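Local atomic coordinates of pantothenate synthetase (PDB entry 3N8H), a protein that probably catalyses the ATP-dependent condensation of pantoate with beta-alanine to pantothenate, by way of a pantoyl-adenylate intermediate. Residues Q63-N68 / K122-H127; L107-K112 / M131-L136; S189-L194 / V250-N255. One frame throughout, in Å; residues are numbered along the deposited sequence. Where two conformers were deposited one is given.

Contact 1 (Q63-N68 / K122-H127). With PRO (proline), chain C.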
# COMPACT_ATOMS: atom_id res chain seq x y z
N GLN A 63 -1.21 -11.91 8.61
CA GLN A 63 -0.44 -12.81 7.76
C GLN A 63 -0.53 -14.28 8.16
O GLN A 63 0.05 -15.15 7.50
CB GLN A 63 1.00 -12.35 7.65
CG GLN A 63 1.88 -12.56 8.88
CD GLN A 63 3.25 -11.98 8.66
OE1 GLN A 63 4.27 -12.70 8.63
NE2 GLN A 63 3.30 -10.67 8.47
N PHE A 64 -1.23 -14.56 9.25
CA PHE A 64 -1.46 -15.97 9.62
C PHE A 64 -2.70 -16.42 8.90
O PHE A 64 -3.80 -15.96 9.21
CB PHE A 64 -1.65 -16.13 11.12
CG PHE A 64 -0.37 -16.00 11.89
CD1 PHE A 64 0.27 -17.14 12.40
CD2 PHE A 64 0.21 -14.75 12.07
CE1 PHE A 64 1.47 -17.02 13.09
CE2 PHE A 64 1.41 -14.62 12.75
CZ PHE A 64 2.04 -15.76 13.26
N ASN A 65 -2.54 -17.28 7.92
CA ASN A 65 -3.72 -17.89 7.28
C ASN A 65 -4.34 -19.02 8.15
O ASN A 65 -5.48 -19.43 7.94
CB ASN A 65 -3.36 -18.42 5.90
CG ASN A 65 -2.15 -19.35 5.94
OD1 ASN A 65 -1.04 -18.92 6.30
ND2 ASN A 65 -2.37 -20.63 5.60
N ASN A 66 -3.59 -19.49 9.13
CA ASN A 66 -4.06 -20.62 9.95
C ASN A 66 -4.23 -20.20 11.42
O ASN A 66 -3.26 -19.81 12.08
CB ASN A 66 -3.05 -21.75 9.83
CG ASN A 66 -3.48 -23.00 10.57
OD1 ASN A 66 -3.53 -23.03 11.79
ND2 ASN A 66 -3.76 -24.05 9.81
N PRO A 67 -5.46 -20.31 11.96
CA PRO A 67 -5.74 -19.79 13.30
C PRO A 67 -4.91 -20.47 14.38
O PRO A 67 -4.40 -19.82 15.31
CB PRO A 67 -7.23 -20.08 13.50
CG PRO A 67 -7.79 -20.18 12.14
CD PRO A 67 -6.69 -20.74 11.26
N ASN A 68 -4.78 -21.78 14.26
CA ASN A 68 -4.03 -22.54 15.26
C ASN A 68 -2.56 -22.13 15.27
O ASN A 68 -1.93 -21.97 16.33
CB ASN A 68 -4.16 -24.04 15.02
CG ASN A 68 -3.74 -24.86 16.23
OD1 ASN A 68 -4.30 -24.71 17.33
ND2 ASN A 68 -2.75 -25.73 16.04
N LYS A 122 0.87 -19.95 -2.66
CA LYS A 122 -0.24 -20.84 -2.99
C LYS A 122 -0.60 -21.67 -1.76
O LYS A 122 -1.77 -21.94 -1.47
CB LYS A 122 0.17 -21.77 -4.15
CG LYS A 122 -0.92 -22.72 -4.58
CD LYS A 122 -0.45 -23.62 -5.71
CE LYS A 122 -1.23 -23.36 -6.98
NZ LYS A 122 -0.96 -24.37 -8.03
N SER A 123 0.45 -22.06 -1.06
CA SER A 123 0.37 -22.86 0.16
C SER A 123 -0.27 -22.04 1.29
O SER A 123 -1.00 -22.59 2.12
CB SER A 123 1.78 -23.32 0.54
OG SER A 123 1.76 -24.42 1.40
N ARG A 124 -0.02 -20.74 1.32
CA ARG A 124 -0.59 -19.90 2.38
C ARG A 124 -1.44 -18.76 1.81
O ARG A 124 -0.99 -17.61 1.68
CB ARG A 124 0.50 -19.33 3.30
CG ARG A 124 1.47 -20.38 3.86
CD ARG A 124 2.46 -19.72 4.82
NE ARG A 124 1.80 -19.12 5.98
CZ ARG A 124 2.43 -18.47 6.94
NH1 ARG A 124 3.75 -18.34 6.90
NH2 ARG A 124 1.73 -17.97 7.97
N PRO A 125 -2.68 -19.08 1.43
CA PRO A 125 -3.47 -18.04 0.80
C PRO A 125 -3.62 -16.83 1.72
O PRO A 125 -3.98 -16.98 2.89
CB PRO A 125 -4.83 -18.72 0.58
CG PRO A 125 -4.49 -20.19 0.46
CD PRO A 125 -3.31 -20.41 1.37
N GLY A 126 -3.32 -15.64 1.20
CA GLY A 126 -3.55 -14.41 1.95
C GLY A 126 -2.41 -14.07 2.90
O GLY A 126 -2.39 -12.98 3.50
N HIS A 127 -1.44 -14.97 3.02
CA HIS A 127 -0.25 -14.68 3.83
C HIS A 127 0.55 -13.47 3.27
O HIS A 127 0.94 -12.59 4.02
CB HIS A 127 0.66 -15.90 3.92
CG HIS A 127 2.03 -15.60 4.45
ND1 HIS A 127 2.26 -15.27 5.77
CD2 HIS A 127 3.24 -15.56 3.84
CE1 HIS A 127 3.55 -15.04 5.95
NE2 HIS A 127 4.17 -15.21 4.80
N PRO C . 7.83 -15.80 9.15
CA PRO C . 6.60 -15.13 8.76
C PRO C . 5.39 -16.00 9.09
O PRO C . 5.57 -17.17 9.46
CB PRO C . 6.76 -14.98 7.25
CG PRO C . 8.23 -14.86 7.05
CD PRO C . 8.86 -15.74 8.10
O HOH W 1 -0.53 -19.43 9.42
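A cationic guanidinium lying over an imidazole gives this contact its character. ND1 of H127 sits 3.4 Å above the plane of the R124 guanidinium, over its centre, while NH1 of R124 lies above the imidazole nearer its rim. The ND1-H of H127 points along a lone pair of the backbone O of Q63, at 2.8 Å and 169°, with the carbonyl oxygen in the ring plane. ND1 therefore carries the proton, and the positive charge over the ring would probably disfavour a second one on NE2.

R124 makes its bond in the same in-plane manner. Its chain is extended from CA to CD and bends at chi3 (62°), which presents NE to OD1 of N65 at 2.9 Å. NH2 adds only a weak bond to that oxygen. N65 comes across the arginine at about a right angle, and its CB packs on O of P125, 3.4 Å away. A water donates to OD1 of N65 and accepts from the backbone N of N66 and, weakly, from NH2 of R124, so that it bridges the two segments; OD1 of N66, the N-cap residue of helix 67-72, accepts from the backbone N of D69.

The backbone N of H127 bonds to O of R124, 3.0 Å, closing a type II turn with P125 and G126 at its corners, G126 being also the N-cap of helix 127-142. The far end of R124 reaches the bound proline, with NH1 3.4 Å from the ligand's O in a weak bond, and CE1 of H127 touches the ligand's CB at 3.5 Å. Two loops at helix ends thus form one wall of the pocket that holds proline here and is predicted to bind pantoate and beta-alanine, with Q63 a ligand of both.

Contact 2 (L107-K112 / M131-L136)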
# COMPACT_ATOMS: atom_id res chain seq x y z
N LEU A 107 -7.27 -1.44 4.61
CA LEU A 107 -6.53 -1.21 3.35
C LEU A 107 -5.33 -2.16 3.28
O LEU A 107 -4.47 -2.15 4.17
CB LEU A 107 -6.02 0.23 3.28
CG LEU A 107 -7.08 1.34 3.31
CD1 LEU A 107 -6.38 2.72 3.28
CD2 LEU A 107 -8.07 1.18 2.17
N ARG A 108 -5.28 -2.96 2.23
CA ARG A 108 -4.30 -4.03 2.17
C ARG A 108 -3.51 -3.95 0.89
O ARG A 108 -4.05 -3.58 -0.16
CB ARG A 108 -5.01 -5.40 2.20
CG ARG A 108 -5.79 -5.65 3.47
CD ARG A 108 -6.92 -6.59 3.18
NE ARG A 108 -7.94 -6.52 4.21
CZ ARG A 108 -8.74 -7.53 4.51
NH1 ARG A 108 -8.63 -8.68 3.86
NH2 ARG A 108 -9.65 -7.40 5.46
N ILE A 109 -2.24 -4.31 0.97
CA ILE A 109 -1.43 -4.50 -0.22
C ILE A 109 -1.72 -5.88 -0.77
O ILE A 109 -1.60 -6.88 -0.05
CB ILE A 109 0.07 -4.39 0.10
CG1 ILE A 109 0.43 -2.95 0.48
CG2 ILE A 109 0.88 -4.81 -1.10
CD1 ILE A 109 0.33 -1.99 -0.68
N GLU A 110 -2.11 -5.94 -2.04
CA GLU A 110 -2.49 -7.18 -2.70
C GLU A 110 -1.48 -7.45 -3.80
O GLU A 110 -1.33 -6.63 -4.70
CB GLU A 110 -3.87 -6.99 -3.34
CG GLU A 110 -4.68 -8.24 -3.52
CD GLU A 110 -5.20 -8.79 -2.20
OE1 GLU A 110 -6.09 -8.17 -1.58
OE2 GLU A 110 -4.71 -9.87 -1.80
N PRO A 111 -0.78 -8.59 -3.74
CA PRO A 111 0.20 -8.83 -4.77
C PRO A 111 -0.43 -9.55 -5.98
O PRO A 111 -1.02 -10.62 -5.86
CB PRO A 111 1.22 -9.76 -4.09
CG PRO A 111 0.53 -10.29 -2.82
CD PRO A 111 -0.86 -9.70 -2.77
N LYS A 112 -0.31 -8.96 -7.15
CA LYS A 112 -0.78 -9.64 -8.37
C LYS A 112 0.40 -9.89 -9.29
O LYS A 112 0.72 -9.07 -10.16
CB LYS A 112 -1.87 -8.82 -9.08
CG LYS A 112 -3.20 -8.83 -8.33
CD LYS A 112 -3.58 -10.26 -7.97
CE LYS A 112 -4.80 -10.30 -7.08
NZ LYS A 112 -5.96 -9.65 -7.75
N MSE A 131 1.67 -9.80 5.03
CA MSE A 131 3.10 -9.56 5.22
C MSE A 131 3.50 -8.22 4.59
O MSE A 131 4.14 -7.38 5.23
CB MSE A 131 3.87 -10.70 4.54
CG MSE A 131 5.36 -10.68 4.68
SE MSE A 131 6.21 -9.46 3.37
CE MSE A 131 5.95 -10.64 1.78
N LEU A 132 3.11 -8.04 3.34
CA LEU A 132 3.40 -6.80 2.60
C LEU A 132 2.76 -5.55 3.23
O LEU A 132 3.36 -4.48 3.23
CB LEU A 132 2.92 -6.94 1.16
CG LEU A 132 3.82 -7.87 0.33
CD1 LEU A 132 3.20 -8.15 -1.05
CD2 LEU A 132 5.23 -7.25 0.20
N THR A 133 1.54 -5.69 3.74
CA THR A 133 0.84 -4.57 4.37
C THR A 133 1.55 -4.13 5.67
O THR A 133 1.84 -2.95 5.88
CB THR A 133 -0.64 -4.93 4.67
OG1 THR A 133 -1.31 -5.32 3.45
CG2 THR A 133 -1.37 -3.75 5.28
N VAL A 134 1.86 -5.10 6.52
CA VAL A 134 2.56 -4.79 7.77
C VAL A 134 3.99 -4.32 7.49
O VAL A 134 4.48 -3.42 8.15
CB VAL A 134 2.53 -5.97 8.79
CG1 VAL A 134 3.56 -7.05 8.43
CG2 VAL A 134 2.82 -5.44 10.19
N VAL A 135 4.65 -4.89 6.48
CA VAL A 135 6.01 -4.45 6.17
C VAL A 135 6.01 -2.98 5.68
O VAL A 135 6.80 -2.14 6.14
CB VAL A 135 6.71 -5.41 5.14
CG1 VAL A 135 7.99 -4.79 4.58
CG2 VAL A 135 7.03 -6.73 5.82
N LEU A 136 5.08 -2.67 4.79
CA LEU A 136 4.90 -1.28 4.35
C LEU A 136 4.69 -0.34 5.55
O LEU A 136 5.31 0.72 5.62
CB LEU A 136 3.72 -1.15 3.37
CG LEU A 136 3.54 0.25 2.78
CD1 LEU A 136 4.87 0.85 2.29
CD2 LEU A 136 2.51 0.26 1.64
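T133 and I109 form the polar centre of this strand-on-helix contact. The backbone N-H of I109 donates to OG1 of T133 at 2.8 Å and 161°, strand backbone to helix side chain. Around it, I109 spreads its branches over the helix. Its CG2 lies against CB of L132 at 3.7 Å, while CD1, on the other branch, meets CD2 of L136 at 3.9 Å; both leucines cross the isoleucine at about a right angle. L132 also reaches along the strand, its CD1 touching CG of P111 at 3.9 Å. Toward the start of the strand, CG2 of T133 rests on O of L107, 3.7 Å away. The axes of the short segments pass 6.8 Å apart, at 123° between their directions.

What fixes the hydroxyl is the helix itself. With OG1 beside the backbone N (chi1 -58°), T133 also bonds to O of S129, one turn earlier, so strand and helix grip one oxygen. The hydroxyl of S129 bonds to O of I109, and both backbone polar groups of this residue are thereby satisfied by helix 127-142.

Farther out, residues 107-111 pair with a strand of the second subunit in an antiparallel ladder, I109 packing on I109 of that chain. The result is a helix laid against a strand that pairs across the subunits, part of the interface of this homodimer.

Contact 3 (S189-L194 / V250-N255); sequences SRNKNL and VRLIDN. With PRO (proline), chain C.
R190 sets its CG anti to the carbonyl carbon (chi1 -79°) and runs extended to NE, where a turn of 86° at chi4 swings the guanidinium toward the bound proline. NH1 and NH2 then share the ligand's O, each 2.9 Å from it; D69 holds NH2 by a salt bridge. On the way, CD of R190 passes 3.5 Å from O of R251. V250 places CG1 anti to its backbone N (chi1 179°), which lays that methyl 3.4 Å from O of R190, and its CG2 meets CB of N193 at 3.7 Å. Within the 3-10 segment 189-193, R190, N191 and N193 pack on strand 250-257, an outer strand, within this chain, of the three-stranded antiparallel sheet. S189 and R190 belong to the predicted ATP-binding site, so the strand backs a loop that faces the active site. No hydrogen bond joins the two segments. Beyond the turn, CD2 of L194 crosses over CB of V250 at 3.8 Å. N191 comes across L252, its OD1 3.3 Å from CD2 of the leucine, while its ND2 is bonded to O of P186. The charge of R251 is met by E120 in a salt bridge.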
# COMPACT_ATOMS: atom_id res chain seq x y z
N SER A 189 11.54 -19.88 14.51
CA SER A 189 10.83 -19.71 15.78
C SER A 189 9.86 -20.86 16.06
O SER A 189 9.74 -21.32 17.19
CB SER A 189 10.09 -18.36 15.85
OG SER A 189 11.01 -17.28 15.77
N ARG A 190 9.16 -21.31 15.02
CA ARG A 190 8.22 -22.42 15.17
C ARG A 190 8.91 -23.71 15.62
O ARG A 190 8.25 -24.62 16.15
CB ARG A 190 7.42 -22.63 13.87
CG ARG A 190 6.27 -21.63 13.65
CD ARG A 190 5.51 -21.94 12.34
NE ARG A 190 4.54 -20.91 11.99
CZ ARG A 190 4.84 -19.81 11.29
NH1 ARG A 190 6.08 -19.61 10.86
NH2 ARG A 190 3.90 -18.91 11.01
N ASN A 191 10.22 -23.80 15.42
CA ASN A 191 10.99 -24.94 15.91
C ASN A 191 10.79 -25.14 17.41
O ASN A 191 10.95 -26.25 17.93
CB ASN A 191 12.51 -24.77 15.66
CG ASN A 191 12.93 -24.96 14.20
OD1 ASN A 191 12.09 -25.06 13.30
ND2 ASN A 191 14.24 -25.00 13.97
N LYS A 192 10.48 -24.05 18.13
CA LYS A 192 10.33 -24.14 19.59
C LYS A 192 9.09 -24.96 19.94
O LYS A 192 8.93 -25.39 21.08
CB LYS A 192 10.28 -22.75 20.25
CG LYS A 192 11.59 -21.97 20.12
CD LYS A 192 11.35 -20.48 19.95
CE LYS A 192 12.56 -19.80 19.31
NZ LYS A 192 13.09 -18.73 20.18
N ASN A 193 8.23 -25.18 18.95
CA ASN A 193 7.02 -25.96 19.15
C ASN A 193 7.23 -27.44 18.87
O ASN A 193 6.34 -28.25 19.11
CB ASN A 193 5.87 -25.40 18.29
CG ASN A 193 5.29 -24.12 18.87
OD1 ASN A 193 5.53 -23.79 20.04
ND2 ASN A 193 4.53 -23.39 18.06
N LEU A 194 8.42 -27.79 18.39
CA LEU A 194 8.75 -29.19 18.13
C LEU A 194 9.08 -29.95 19.40
O LEU A 194 9.88 -29.48 20.22
CB LEU A 194 9.95 -29.31 17.20
CG LEU A 194 9.87 -28.72 15.79
CD1 LEU A 194 11.30 -28.73 15.18
CD2 LEU A 194 8.88 -29.51 14.94
N VAL A 250 3.51 -28.38 13.20
CA VAL A 250 4.52 -27.35 13.01
C VAL A 250 4.91 -27.28 11.55
O VAL A 250 5.37 -28.27 10.98
CB VAL A 250 5.80 -27.60 13.89
CG1 VAL A 250 6.87 -26.51 13.65
CG2 VAL A 250 5.42 -27.67 15.35
N ARG A 251 4.71 -26.12 10.93
CA ARG A 251 4.99 -25.99 9.51
C ARG A 251 6.33 -25.27 9.32
O ARG A 251 6.48 -24.12 9.73
CB ARG A 251 3.88 -25.24 8.78
CG ARG A 251 3.96 -25.28 7.26
CD ARG A 251 2.91 -24.34 6.62
NE ARG A 251 3.06 -24.34 5.17
CZ ARG A 251 3.87 -23.53 4.50
NH1 ARG A 251 4.57 -22.63 5.15
NH2 ARG A 251 3.98 -23.62 3.18
N LEU A 252 7.30 -25.96 8.71
CA LEU A 252 8.63 -25.39 8.43
C LEU A 252 8.91 -25.29 6.93
O LEU A 252 8.41 -26.10 6.15
CB LEU A 252 9.71 -26.26 9.06
CG LEU A 252 9.59 -26.43 10.58
CD1 LEU A 252 10.78 -27.24 11.08
CD2 LEU A 252 9.48 -25.05 11.29
N ILE A 253 9.73 -24.30 6.54
CA ILE A 253 10.09 -24.10 5.14
C ILE A 253 11.59 -23.94 5.03
O ILE A 253 12.29 -23.66 6.02
CB ILE A 253 9.39 -22.85 4.50
CG1 ILE A 253 10.16 -21.54 4.77
CG2 ILE A 253 7.94 -22.75 4.95
CD1 ILE A 253 9.50 -20.28 4.17
N ASP A 254 12.07 -24.13 3.81
CA ASP A 254 13.48 -23.97 3.49
C ASP A 254 13.69 -23.71 1.98
O ASP A 254 12.85 -24.05 1.14
CB ASP A 254 14.25 -25.23 3.94
CG ASP A 254 15.74 -24.99 4.09
OD1 ASP A 254 16.21 -23.83 3.86
OD2 ASP A 254 16.46 -25.97 4.39
N ASN A 255 14.81 -23.10 1.64
CA ASN A 255 15.24 -23.10 0.26
C ASN A 255 16.77 -23.03 0.25
O ASN A 255 17.38 -22.49 1.18
CB ASN A 255 14.62 -21.92 -0.51
CG ASN A 255 15.31 -20.65 -0.22
OD1 ASN A 255 16.32 -20.32 -0.87
ND2 ASN A 255 14.85 -19.96 0.81
N PRO C . 7.83 -15.80 9.15
CA PRO C . 6.60 -15.13 8.76
C PRO C . 5.39 -16.00 9.09
O PRO C . 5.57 -17.17 9.46
CB PRO C . 6.76 -14.98 7.25
CG PRO C . 8.23 -14.86 7.05
CD PRO C . 8.86 -15.74 8.10

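In the fold
Contacts 1 and 2 interleave along the chain, since 107-112 comes before 122-127 and 131-136 after it; contact 3 follows both. Helix 127-142 joins the first pair: H127 opens it and residues 131-136 continue it, with Q63 packed on M131 and V134. Their centres are 14 Å apart, and this shared helix runs from the ligand pocket to the subunit interface. Contacts 1 and 3, centres 15 Å apart, both touch the bound proline, and away from the ligand S123 is probably hydrogen-bonded to R251. Contacts 2 and 3 are separate, their nearest atoms about 10 Å apart. The pocket lies between the parallel-sheet part, to which helix 127-142 belongs, and the C-terminal antiparallel sheet.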